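PDB 5U75: enterotoxin-like toxin X, which inhibits phagocytosis and killing by human neutrophils, binding their surface glycoproteins in a sialic acid-dependent manner, and belongs to the staphylococcal superantigens. Local coordinates for residues R34-I40 with D96-F101; N60-L66 with R81-K87; L114-I119 with T130-H134. One frame throughout, in Å; residues are numbered along the deposited sequence.

Helix 92-104 ties the three contacts together. In contact 1 its residues 96-101 meet helix 23-35 and the chain after it; contact 2 pairs strands 61-72 and 75-86, and contact 3 pairs strands 118-123 and 128-132, at opposite edges of one five-stranded mixed sheet. Contact 2 is nested inside the chain loop that contact 1 closes, and contact 3 follows both. Centres of contacts 1 and 2 lie about 14 Å apart, those of 1 and 3 about 15 Å, and both pairs touch; contacts 2 and 3, about 21 Å between centres, do not. This beta-grasp core illustrates how a helix-backed sheet can offer its edge strand, in contact 3, to a glycan.

Contact 1: residues R34-I40 with D96-F101; sequences RYSKDTI and DHIIRF
Tyr35 and Phe101 mark the closest backbone approach, their CA atoms 5.4 Å apart, where the last part of helix 23-35 and the chain after it run against helix 92-104. Tyr35 O faces the CA of Phe101, and the chain then turns around the His97 side chain before entering strand 39-40. His97 reaches into that turn: NE2 donates to Lys37 O over 2.7 Å, with the oxygen in the ring plane and an N-H...O angle of 156°. Arg34 O lies at the same ring's edge, near CE1, while Ile40 CB lies over one face, 4.2 Å from the ring centroid (CH-pi), and Ile40 CD1 touches His97 CB. A water joins ND1 to Arg34 NE.

Over one face of the Tyr35 ring sits Arg100 CD, 3.5 Å from the centroid, and the aliphatic part of Arg34 covers the opposite face. The Arg100 guanidinium lies almost parallel to the ring, at 5°, and its face is centred on Tyr35 OH. Tyr35 OH donates to the syn lone pair of Asp96 OD2 at 2.7 Å and also bonds Leu137 N. Asp96 CG stands anti to the backbone N (chi1 173°), placing the carboxylate beside Arg100, whose NE and NH2 both donate side-on to OD1 in a salt bridge, from opposite faces of the carboxylate plane. The second water bridges OD2 to Arg34 NH1; Arg34 NH2 forms a salt bridge with Glu136. Phe101 brings its ring edge to Ser36 O and meets Trp50 edge-to-face. Here the N-terminal helix is anchored on the central helix of the beta-grasp domain.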
loop_
_atom_site.group_PDB
_atom_site.type_symbol
_atom_site.label_atom_id
_atom_site.label_comp_id
_atom_site.label_asym_id
_atom_site.label_seq_id
_atom_site.Cartn_x
_atom_site.Cartn_y
_atom_site.Cartn_z
ATOM N N ARG A 34 -1.561 7.826 -9.820
ATOM C CA ARG A 34 -1.955 8.300 -8.500
ATOM C C ARG A 34 -0.993 7.819 -7.425
ATOM O O ARG A 34 -0.434 8.613 -6.671
ATOM C CB ARG A 34 -3.364 7.827 -8.158
ATOM C CG ARG A 34 -3.751 8.149 -6.724
ATOM C CD ARG A 34 -5.202 7.946 -6.431
ATOM N NE ARG A 34 -5.477 8.113 -4.997
ATOM C CZ ARG A 34 -6.673 8.317 -4.468
ATOM N NH1 ARG A 34 -6.802 8.477 -3.155
ATOM N NH2 ARG A 34 -7.762 8.385 -5.236
ATOM N N TYR A 35 -0.798 6.507 -7.355
ATOM C CA TYR A 35 -0.133 5.909 -6.197
ATOM C C TYR A 35 1.395 5.826 -6.275
ATOM O O TYR A 35 2.042 5.488 -5.273
ATOM C CB TYR A 35 -0.762 4.542 -5.935
ATOM C CG TYR A 35 -2.162 4.613 -5.377
ATOM C CD1 TYR A 35 -2.385 5.068 -4.084
ATOM C CD2 TYR A 35 -3.275 4.217 -6.123
ATOM C CE1 TYR A 35 -3.652 5.109 -3.542
ATOM C CE2 TYR A 35 -4.566 4.258 -5.583
ATOM C CZ TYR A 35 -4.754 4.702 -4.287
ATOM O OH TYR A 35 -6.015 4.744 -3.718
ATOM N N SER A 36 1.987 6.124 -7.444
ATOM C CA SER A 36 3.440 6.118 -7.609
ATOM C C SER A 36 4.109 7.414 -7.157
ATOM O O SER A 36 5.330 7.471 -7.100
ATOM C CB SER A 36 3.844 5.845 -9.072
ATOM O OG SER A 36 3.324 6.835 -9.935
ATOM N N LYS A 37 3.317 8.431 -6.838
ATOM C CA LYS A 37 3.866 9.716 -6.399
ATOM C C LYS A 37 4.475 9.553 -5.023
ATOM O O LYS A 37 3.861 8.951 -4.142
ATOM C CB LYS A 37 2.781 10.783 -6.377
ATOM C CG LYS A 37 2.236 11.061 -7.766
ATOM C CD LYS A 37 1.450 12.347 -7.804
ATOM C CE LYS A 37 1.081 12.702 -9.233
ATOM N NZ LYS A 37 0.189 13.891 -9.223
ATOM N N ASP A 38 5.677 10.097 -4.844
ATOM C CA ASP A 38 6.420 9.918 -3.615
ATOM C C ASP A 38 6.165 11.026 -2.573
ATOM O O ASP A 38 6.908 11.158 -1.612
ATOM C CB ASP A 38 7.898 9.720 -3.908
ATOM C CG ASP A 38 8.589 10.982 -4.332
ATOM O OD1 ASP A 38 7.911 11.969 -4.695
ATOM O OD2 ASP A 38 9.822 10.973 -4.276
ATOM N N THR A 39 5.110 11.800 -2.774
ATOM C CA THR A 39 4.631 12.717 -1.783
ATOM C C THR A 39 3.124 12.639 -1.680
ATOM O O THR A 39 2.429 12.246 -2.643
ATOM C CB THR A 39 5.011 14.172 -2.138
ATOM O OG1 THR A 39 4.336 14.550 -3.336
ATOM C CG2 THR A 39 6.499 14.297 -2.364
ATOM N N ILE A 40 2.625 13.014 -0.507
ATOM C CA ILE A 40 1.215 13.289 -0.322
ATOM C C ILE A 40 1.045 14.220 0.885
ATOM O O ILE A 40 1.638 13.978 1.933
ATOM C CB ILE A 40 0.386 11.985 -0.153
ATOM C CG1 ILE A 40 -1.108 12.323 -0.125
ATOM C CG2 ILE A 40 0.809 11.195 1.086
ATOM C CD1 ILE A 40 -2.008 11.161 -0.440
ATOM N N ASP A 96 -3.502 4.851 2.963
ATOM C CA ASP A 96 -3.775 4.188 1.661
ATOM C C ASP A 96 -2.713 4.529 0.611
ATOM O O ASP A 96 -2.157 3.655 -0.055
ATOM C CB ASP A 96 -5.193 4.547 1.188
ATOM C CG ASP A 96 -5.495 4.048 -0.207
ATOM O OD1 ASP A 96 -5.632 2.812 -0.418
ATOM O OD2 ASP A 96 -5.583 4.912 -1.097
ATOM N N HIS A 97 -2.379 5.809 0.495
ATOM C CA HIS A 97 -1.380 6.237 -0.459
ATOM C C HIS A 97 -0.028 5.599 -0.230
ATOM O O HIS A 97 0.553 5.009 -1.138
ATOM C CB HIS A 97 -1.188 7.762 -0.480
ATOM C CG HIS A 97 -0.210 8.186 -1.514
ATOM N ND1 HIS A 97 -0.568 8.364 -2.831
ATOM C CD2 HIS A 97 1.135 8.323 -1.464
ATOM C CE1 HIS A 97 0.507 8.650 -3.539
ATOM N NE2 HIS A 97 1.557 8.620 -2.733
ATOM N N ILE A 98 0.468 5.742 0.994
ATOM C CA ILE A 98 1.810 5.265 1.328
ATOM C C ILE A 98 1.896 3.742 1.200
ATOM O O ILE A 98 2.876 3.211 0.675
ATOM C CB ILE A 98 2.225 5.734 2.745
ATOM C CG1 ILE A 98 2.309 7.272 2.769
ATOM C CG2 ILE A 98 3.544 5.094 3.166
ATOM C CD1 ILE A 98 2.437 7.870 4.153
ATOM N N ILE A 99 0.852 3.048 1.651
ATOM C CA ILE A 99 0.805 1.603 1.513
ATOM C C ILE A 99 0.862 1.183 0.051
ATOM O O ILE A 99 1.664 0.318 -0.300
ATOM C CB ILE A 99 -0.419 0.995 2.214
ATOM C CG1 ILE A 99 -0.223 1.093 3.725
ATOM C CG2 ILE A 99 -0.628 -0.465 1.800
ATOM C CD1 ILE A 99 -1.491 0.867 4.519
ATOM N N ARG A 100 0.037 1.773 -0.803
ATOM C CA ARG A 100 0.049 1.368 -2.219
ATOM C C ARG A 100 1.354 1.743 -2.902
ATOM O O ARG A 100 1.842 0.990 -3.749
ATOM C CB ARG A 100 -1.167 1.905 -2.970
ATOM C CG ARG A 100 -2.471 1.441 -2.382
ATOM C CD ARG A 100 -3.606 1.434 -3.388
ATOM N NE ARG A 100 -4.887 1.559 -2.737
ATOM C CZ ARG A 100 -6.078 1.340 -3.291
ATOM N NH1 ARG A 100 -6.189 0.898 -4.537
ATOM N NH2 ARG A 100 -7.169 1.546 -2.570
ATOM N N PHE A 101 1.963 2.873 -2.507
ATOM C CA PHE A 101 3.305 3.216 -2.974
ATOM C C PHE A 101 4.326 2.094 -2.704
ATOM O O PHE A 101 5.101 1.714 -3.590
ATOM C CB PHE A 101 3.769 4.532 -2.323
ATOM C CG PHE A 101 5.117 4.987 -2.777
ATOM C CD1 PHE A 101 6.278 4.516 -2.160
ATOM C CD2 PHE A 101 5.241 5.909 -3.821
ATOM C CE1 PHE A 101 7.536 4.951 -2.571
ATOM C CE2 PHE A 101 6.495 6.346 -4.227
ATOM C CZ PHE A 101 7.642 5.873 -3.605
HETATM O O HOH W 1 -4.879 7.584 -1.128
HETATM O O HOH W 2 -3.393 8.608 -3.157
#

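Contact 2: residues N60-L66 with R81-K87; sequences NQVRIHL and RNITLNK
Arg63 meets Thr84 through two torsions: CG lies anti to the backbone N (chi1 -175°), and a bend at chi3 (-68°) turns the guanidinium back over the neighbouring strand. Thr84 answers with OG1 anti to its carbonyl carbon. Arg63 NE then donates to Thr84 OG1 at 2.8 Å, nearly straight at 165°, and Arg63 NH2 adds a more bent bond to the same oxygen at 3.2 Å; the hydroxyl oxygen lies in the guanidinium plane. On the way, Arg63 CD passes Asn82 OD1, which is itself held by Ser53 N, while NH1 bonds Arg55 O.

The strands run antiparallel, with Val62-Leu85 and Ile64-Ile83 as hydrogen-bonded pairs and Arg63-Thr84 and His65-Asn82 as non-hydrogen-bonded pairs. Beyond the strand end, Lys87 N donates to Asn60 O at 2.7 Å. The face bearing Val62, Ile64, Ile83 and Leu85 is largely apolar: Ile64 CB packs on Ile83 CG1 at 3.8 Å, and Ile64 CD1 meets Leu85 CD1 at 3.9 Å. Helix 92-104 lies on this side, with Ile99 against Ile83 and Leu95 against Leu85. On the polar face His65 lies alongside Asn82, pointing the same way, and a water links His65 ND1 to Asn82 ND2. At the strand end a water accepts from Gln61 NE2 and donates to Asn86 OD1, while Gln61 OE1 bonds Asn58 N.

The hairpin therefore largely separates its chemistry by face. Hydrocarbon is turned to the helix, whereas the buried Thr84 hydroxyl receives two N-H groups from one arginine, an arrangement that should restrict rotation of both side chains.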
loop_
_atom_site.group_PDB
_atom_site.type_symbol
_atom_site.label_atom_id
_atom_site.label_comp_id
_atom_site.label_asym_id
_atom_site.label_seq_id
_atom_site.Cartn_x
_atom_site.Cartn_y
_atom_site.Cartn_z
ATOM N N ASN A 60 9.419 8.091 18.518
ATOM C CA ASN A 60 8.261 8.670 17.820
ATOM C C ASN A 60 7.946 8.022 16.453
ATOM O O ASN A 60 7.188 8.598 15.679
ATOM C CB ASN A 60 8.456 10.186 17.635
ATOM C CG ASN A 60 9.621 10.517 16.725
ATOM O OD1 ASN A 60 10.435 9.640 16.405
ATOM N ND2 ASN A 60 9.727 11.786 16.315
ATOM N N GLN A 61 8.550 6.876 16.153
ATOM C CA GLN A 61 8.313 6.172 14.883
ATOM C C GLN A 61 7.703 4.807 15.098
ATOM O O GLN A 61 7.887 4.200 16.127
ATOM C CB GLN A 61 9.621 5.965 14.110
ATOM C CG GLN A 61 10.247 7.232 13.596
ATOM C CD GLN A 61 11.521 6.946 12.834
ATOM O OE1 GLN A 61 12.445 6.322 13.362
ATOM N NE2 GLN A 61 11.574 7.379 11.598
ATOM N N VAL A 62 6.990 4.330 14.081
ATOM C CA VAL A 62 6.538 2.950 14.005
ATOM C C VAL A 62 6.977 2.394 12.673
ATOM O O VAL A 62 7.172 3.159 11.729
ATOM C CB VAL A 62 4.999 2.816 14.120
ATOM C CG1 VAL A 62 4.544 3.241 15.504
ATOM C CG2 VAL A 62 4.266 3.607 13.063
ATOM N N ARG A 63 7.114 1.072 12.604
ATOM C CA ARG A 63 7.369 0.369 11.362
ATOM C C ARG A 63 6.231 -0.613 11.162
ATOM O O ARG A 63 5.959 -1.438 12.027
ATOM C CB ARG A 63 8.689 -0.375 11.383
ATOM C CG ARG A 63 9.020 -1.011 10.036
ATOM C CD ARG A 63 10.505 -1.265 9.907
ATOM N NE ARG A 63 11.245 0.012 9.833
ATOM C CZ ARG A 63 12.433 0.271 10.409
ATOM N NH1 ARG A 63 13.084 -0.624 11.154
ATOM N NH2 ARG A 63 12.975 1.462 10.242
ATOM N N ILE A 64 5.566 -0.493 10.021
ATOM C CA ILE A 64 4.423 -1.323 9.681
ATOM C C ILE A 64 4.853 -2.258 8.564
ATOM O O ILE A 64 5.198 -1.817 7.463
ATOM C CB ILE A 64 3.234 -0.445 9.285
ATOM C CG1 ILE A 64 2.845 0.452 10.466
ATOM C CG2 ILE A 64 2.073 -1.294 8.765
ATOM C CD1 ILE A 64 1.959 1.587 10.045
ATOM N N HIS A 65 4.869 -3.555 8.865
ATOM C CA HIS A 65 5.297 -4.550 7.883
ATOM C C HIS A 65 4.136 -4.963 6.986
ATOM O O HIS A 65 3.014 -5.136 7.467
ATOM C CB HIS A 65 5.913 -5.752 8.579
ATOM C CG HIS A 65 7.163 -5.401 9.306
ATOM N ND1 HIS A 65 8.386 -5.336 8.678
ATOM C CD2 HIS A 65 7.371 -5.002 10.582
ATOM C CE1 HIS A 65 9.305 -4.962 9.550
ATOM N NE2 HIS A 65 8.715 -4.746 10.710
ATOM N N LEU A 66 4.426 -5.052 5.698
ATOM C CA LEU A 66 3.485 -5.527 4.686
ATOM C C LEU A 66 3.773 -7.019 4.536
ATOM O O LEU A 66 4.870 -7.399 4.123
ATOM C CB LEU A 66 3.675 -4.776 3.382
ATOM C CG LEU A 66 2.981 -3.402 3.309
ATOM C CD1 LEU A 66 3.311 -2.464 4.453
ATOM C CD2 LEU A 66 3.291 -2.749 1.980
ATOM N N ARG A 81 8.287 -5.770 2.174
ATOM C CA ARG A 81 8.237 -4.308 2.184
ATOM C C ARG A 81 7.700 -3.863 3.526
ATOM O O ARG A 81 6.988 -4.597 4.207
ATOM C CB ARG A 81 7.336 -3.779 1.072
ATOM C CG ARG A 81 7.816 -4.047 -0.350
ATOM C CD ARG A 81 9.091 -3.297 -0.688
ATOM N NE ARG A 81 9.491 -3.458 -2.082
ATOM C CZ ARG A 81 10.154 -4.499 -2.602
ATOM N NH1 ARG A 81 10.492 -5.542 -1.872
ATOM N NH2 ARG A 81 10.470 -4.498 -3.896
ATOM N N ASN A 82 8.076 -2.657 3.931
ATOM C CA ASN A 82 7.570 -2.093 5.161
ATOM C C ASN A 82 7.600 -0.578 5.085
ATOM O O ASN A 82 8.326 -0.006 4.256
ATOM C CB ASN A 82 8.348 -2.629 6.389
ATOM C CG ASN A 82 9.842 -2.360 6.331
ATOM O OD1 ASN A 82 10.274 -1.209 6.304
ATOM N ND2 ASN A 82 10.638 -3.418 6.350
ATOM N N ILE A 83 6.779 0.059 5.903
ATOM C CA ILE A 83 6.707 1.508 5.911
ATOM C C ILE A 83 7.038 2.020 7.301
ATOM O O ILE A 83 6.575 1.490 8.300
ATOM C CB ILE A 83 5.375 2.051 5.353
ATOM C CG1 ILE A 83 4.175 1.639 6.220
ATOM C CG2 ILE A 83 5.218 1.577 3.900
ATOM C CD1 ILE A 83 2.843 2.161 5.721
ATOM N N THR A 84 7.878 3.044 7.337
ATOM C CA THR A 84 8.354 3.627 8.583
ATOM C C THR A 84 7.739 5.016 8.689
ATOM O O THR A 84 8.018 5.879 7.851
ATOM C CB THR A 84 9.892 3.685 8.622
ATOM O OG1 THR A 84 10.435 2.365 8.448
ATOM C CG2 THR A 84 10.373 4.234 9.967
ATOM N N LEU A 85 6.915 5.221 9.723
ATOM C CA LEU A 85 6.110 6.433 9.858
ATOM C C LEU A 85 6.260 7.065 11.232
ATOM O O LEU A 85 6.551 6.376 12.211
ATOM C CB LEU A 85 4.624 6.118 9.663
ATOM C CG LEU A 85 4.184 5.333 8.423
ATOM C CD1 LEU A 85 2.693 5.065 8.529
ATOM C CD2 LEU A 85 4.505 6.107 7.165
ATOM N N ASN A 86 6.008 8.360 11.307
ATOM C CA ASN A 86 5.862 9.016 12.610
ATOM C C ASN A 86 4.581 8.576 13.313
ATOM O O ASN A 86 3.570 8.292 12.646
ATOM C CB ASN A 86 5.905 10.535 12.453
ATOM C CG ASN A 86 7.279 11.021 12.018
ATOM O OD1 ASN A 86 8.277 10.325 12.190
ATOM N ND2 ASN A 86 7.330 12.204 11.441
ATOM N N LYS A 87 4.666 8.464 14.642
ATOM C CA LYS A 87 3.496 8.276 15.505
ATOM C C LYS A 87 2.640 9.531 15.483
ATOM O O LYS A 87 3.037 10.586 15.988
ATOM C CB LYS A 87 3.898 7.954 16.949
ATOM C CG LYS A 87 4.390 6.542 17.155
ATOM C CD LYS A 87 4.869 6.334 18.586
ATOM C CE LYS A 87 5.596 5.010 18.743
ATOM N NZ LYS A 87 5.970 4.823 20.181
HETATM O O HOH W 3 9.382 8.646 10.247
HETATM O O HOH W 4 9.337 -6.110 6.216
HETATM O O HOH W 5 7.560 -7.588 4.763
#

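Contact 3: residues L114-I119 with T130-H134; sequences LPKGNI and TLESH. With SIA (N-acetyl-alpha-neuraminic acid), chain B; GAL (beta-D-galactopyranose), chain C; FUC (alpha-L-fucopyranose), chain D.
Asn118 and Glu132 lie side by side, their amide and carboxylate planes almost perpendicular at 87°. Asn118 OD1 rests against Glu132 CG, 3.4 Å away, and one water donates to both this OD1 and Glu132 OE1. That carboxylate oxygen also lies in the plane of the His134 ring, at its edge. Thr130 CG2 approaches the Asn118 amide carbon CG at 3.5 Å.

The two residues flanking Leu131 both bond the glycan. Glu132, extended beyond CG, presents OE2 to two sugar hydroxyls: O6 of the galactose donates to it at 2.5 Å and O3 of the fucose at 2.6 Å. Thr130 holds the sialic acid carboxylate from both its backbone and its side chain, N giving a bond to O1B at 2.8 Å and OG1 another to O1A at 2.7 Å. Arg141 NH2 and Lys128 O also bond the sialic acid in this sialyl Lewis X site.

In the backbone, Ile119 and Leu131 form a hydrogen-bonded antiparallel pair. Next along the pair, Gly117 O accepts twice from Ser133, from N and from OG; the hydroxyl gets there because chi1 of 67° sets it between the backbone N and carbonyl carbon. Ile119 touches both helix 92-104 and strand 151-160. Strand 128-132 rests on the same helix through Leu131 and on the sheet through strand 118-123, while the loop before that strand reaches helix 23-35 through Leu114.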
loop_
_atom_site.group_PDB
_atom_site.type_symbol
_atom_site.label_atom_id
_atom_site.label_comp_id
_atom_site.label_asym_id
_atom_site.label_seq_id
_atom_site.Cartn_x
_atom_site.Cartn_y
_atom_site.Cartn_z
ATOM N N LEU A 114 -5.043 -5.104 -14.597
ATOM C CA LEU A 114 -5.422 -4.740 -13.243
ATOM C C LEU A 114 -5.264 -5.930 -12.312
ATOM O O LEU A 114 -5.706 -7.036 -12.632
ATOM C CB LEU A 114 -6.879 -4.292 -13.170
ATOM C CG LEU A 114 -7.251 -2.860 -13.540
ATOM C CD1 LEU A 114 -8.770 -2.741 -13.536
ATOM C CD2 LEU A 114 -6.629 -1.871 -12.559
ATOM N N PRO A 115 -4.699 -5.697 -11.118
ATOM C CA PRO A 115 -4.756 -6.739 -10.099
ATOM C C PRO A 115 -6.112 -6.788 -9.451
ATOM O O PRO A 115 -6.959 -5.909 -9.664
ATOM C CB PRO A 115 -3.709 -6.283 -9.074
ATOM C CG PRO A 115 -3.757 -4.784 -9.170
ATOM C CD PRO A 115 -4.062 -4.459 -10.610
ATOM N N LYS A 116 -6.303 -7.810 -8.636
ATOM C CA LYS A 116 -7.478 -7.929 -7.822
ATOM C C LYS A 116 -7.080 -8.492 -6.466
ATOM O O LYS A 116 -6.019 -9.079 -6.315
ATOM C CB LYS A 116 -8.528 -8.812 -8.525
ATOM C CG LYS A 116 -8.047 -10.197 -8.892
ATOM C CD LYS A 116 -8.943 -10.830 -9.959
ATOM C CE LYS A 116 -8.668 -12.328 -10.099
ATOM N NZ LYS A 116 -8.811 -12.804 -11.501
ATOM N N GLY A 117 -7.931 -8.269 -5.481
ATOM C CA GLY A 117 -7.681 -8.696 -4.121
ATOM C C GLY A 117 -7.520 -7.488 -3.214
ATOM O O GLY A 117 -7.374 -6.340 -3.664
ATOM N N ASN A 118 -7.544 -7.760 -1.930
ATOM C CA ASN A 118 -7.525 -6.706 -0.937
ATOM C C ASN A 118 -6.208 -6.582 -0.229
ATOM O O ASN A 118 -5.549 -7.578 0.077
ATOM C CB ASN A 118 -8.585 -6.938 0.109
ATOM C CG ASN A 118 -9.979 -6.929 -0.470
ATOM O OD1 ASN A 118 -10.241 -6.271 -1.483
ATOM N ND2 ASN A 118 -10.869 -7.690 0.151
ATOM N N ILE A 119 -5.873 -5.330 0.072
ATOM C CA ILE A 119 -4.825 -4.985 1.025
ATOM C C ILE A 119 -5.556 -4.594 2.313
ATOM O O ILE A 119 -6.478 -3.775 2.279
ATOM C CB ILE A 119 -3.982 -3.813 0.494
ATOM C CG1 ILE A 119 -3.387 -4.144 -0.872
ATOM C CG2 ILE A 119 -2.876 -3.451 1.483
ATOM C CD1 ILE A 119 -2.932 -2.920 -1.651
ATOM N N THR A 130 -10.016 -2.011 4.782
ATOM C CA THR A 130 -9.818 -2.814 3.589
ATOM C C THR A 130 -9.680 -1.945 2.348
ATOM O O THR A 130 -10.531 -1.101 2.073
ATOM C CB THR A 130 -10.981 -3.826 3.379
ATOM O OG1 THR A 130 -11.156 -4.616 4.552
ATOM C CG2 THR A 130 -10.702 -4.714 2.178
ATOM N N LEU A 131 -8.595 -2.162 1.622
ATOM C CA LEU A 131 -8.258 -1.450 0.430
ATOM C C LEU A 131 -8.345 -2.385 -0.763
ATOM O O LEU A 131 -7.449 -3.203 -0.998
ATOM C CB LEU A 131 -6.842 -0.876 0.533
ATOM C CG LEU A 131 -6.497 -0.168 1.846
ATOM C CD1 LEU A 131 -5.038 0.250 1.767
ATOM C CD2 LEU A 131 -7.391 1.033 2.115
ATOM N N GLU A 132 -9.403 -2.221 -1.546
ATOM C CA GLU A 132 -9.592 -3.030 -2.745
ATOM C C GLU A 132 -8.647 -2.567 -3.851
ATOM O O GLU A 132 -8.720 -1.416 -4.292
ATOM C CB GLU A 132 -11.049 -2.948 -3.201
ATOM C CG GLU A 132 -12.044 -3.416 -2.177
ATOM C CD GLU A 132 -13.445 -3.507 -2.754
ATOM O OE1 GLU A 132 -13.660 -4.431 -3.561
ATOM O OE2 GLU A 132 -14.304 -2.661 -2.409
ATOM N N SER A 133 -7.780 -3.469 -4.328
ATOM C CA SER A 133 -6.659 -3.074 -5.168
ATOM C C SER A 133 -6.993 -2.696 -6.596
ATOM O O SER A 133 -6.197 -2.081 -7.262
ATOM C CB SER A 133 -5.583 -4.162 -5.184
ATOM O OG SER A 133 -6.057 -5.330 -5.841
ATOM N N HIS A 134 -8.158 -3.114 -7.077
ATOM C CA HIS A 134 -8.526 -2.946 -8.479
ATOM C C HIS A 134 -9.051 -1.539 -8.818
ATOM O O HIS A 134 -9.274 -1.232 -9.997
ATOM C CB HIS A 134 -9.568 -4.017 -8.871
ATOM C CG HIS A 134 -10.900 -3.835 -8.227
ATOM N ND1 HIS A 134 -11.184 -4.252 -6.944
ATOM C CD2 HIS A 134 -12.036 -3.260 -8.695
ATOM C CE1 HIS A 134 -12.440 -3.971 -6.662
ATOM N NE2 HIS A 134 -12.972 -3.355 -7.704
HETATM C C1 SIA B . -13.451 -2.186 5.905
HETATM C C2 SIA B . -14.830 -1.755 6.422
HETATM C C3 SIA B . -15.292 -2.590 7.623
HETATM C C4 SIA B . -14.454 -2.300 8.863
HETATM C C5 SIA B . -14.358 -0.798 9.176
HETATM C C6 SIA B . -13.936 -0.052 7.918
HETATM C C7 SIA B . -13.893 1.477 7.972
HETATM C C8 SIA B . -13.612 2.070 6.597
HETATM C C9 SIA B . -13.200 3.531 6.698
HETATM C C10 SIA B . -13.564 0.427 11.132
HETATM C C11 SIA B . -12.504 0.549 12.174
HETATM N N5 SIA B . -13.406 -0.575 10.251
HETATM O O1A SIA B . -13.148 -3.395 5.944
HETATM O O1B SIA B . -12.679 -1.308 5.418
HETATM O O4 SIA B . -14.959 -2.952 10.025
HETATM O O6 SIA B . -14.797 -0.366 6.825
HETATM O O7 SIA B . -15.110 2.004 8.539
HETATM O O8 SIA B . -12.535 1.376 5.950
HETATM O O9 SIA B . -13.318 4.124 5.414
HETATM O O10 SIA B . -14.501 1.231 11.086
HETATM C C1 GAL C . -16.673 0.308 2.416
HETATM C C2 GAL C . -16.850 -0.503 3.688
HETATM C C3 GAL C . -15.507 -1.059 4.166
HETATM C C4 GAL C . -14.854 -1.835 3.018
HETATM C C5 GAL C . -14.724 -0.977 1.767
HETATM C C6 GAL C . -14.098 -1.780 0.636
HETATM O O2 GAL C . -17.455 0.286 4.709
HETATM O O3 GAL C . -15.735 -1.885 5.322
HETATM O O4 GAL C . -15.634 -3.001 2.773
HETATM O O5 GAL C . -16.000 -0.449 1.389
HETATM O O6 GAL C . -13.926 -1.002 -0.550
HETATM C C1 FUC D . -19.068 -0.877 -1.372
HETATM C C2 FUC D . -18.272 -1.876 -2.208
HETATM C C3 FUC D . -17.343 -2.702 -1.328
HETATM C C4 FUC D . -18.135 -3.385 -0.231
HETATM C C5 FUC D . -18.870 -2.319 0.573
HETATM C C6 FUC D . -19.710 -2.901 1.696
HETATM O O2 FUC D . -17.470 -1.195 -3.169
HETATM O O3 FUC D . -16.643 -3.648 -2.141
HETATM O O4 FUC D . -19.048 -4.315 -0.829
HETATM O O5 FUC D . -19.704 -1.528 -0.274
HETATM O O HOH W 6 -10.329 -6.728 -5.999
HETATM O O HOH W 7 -11.849 -6.713 -3.610
#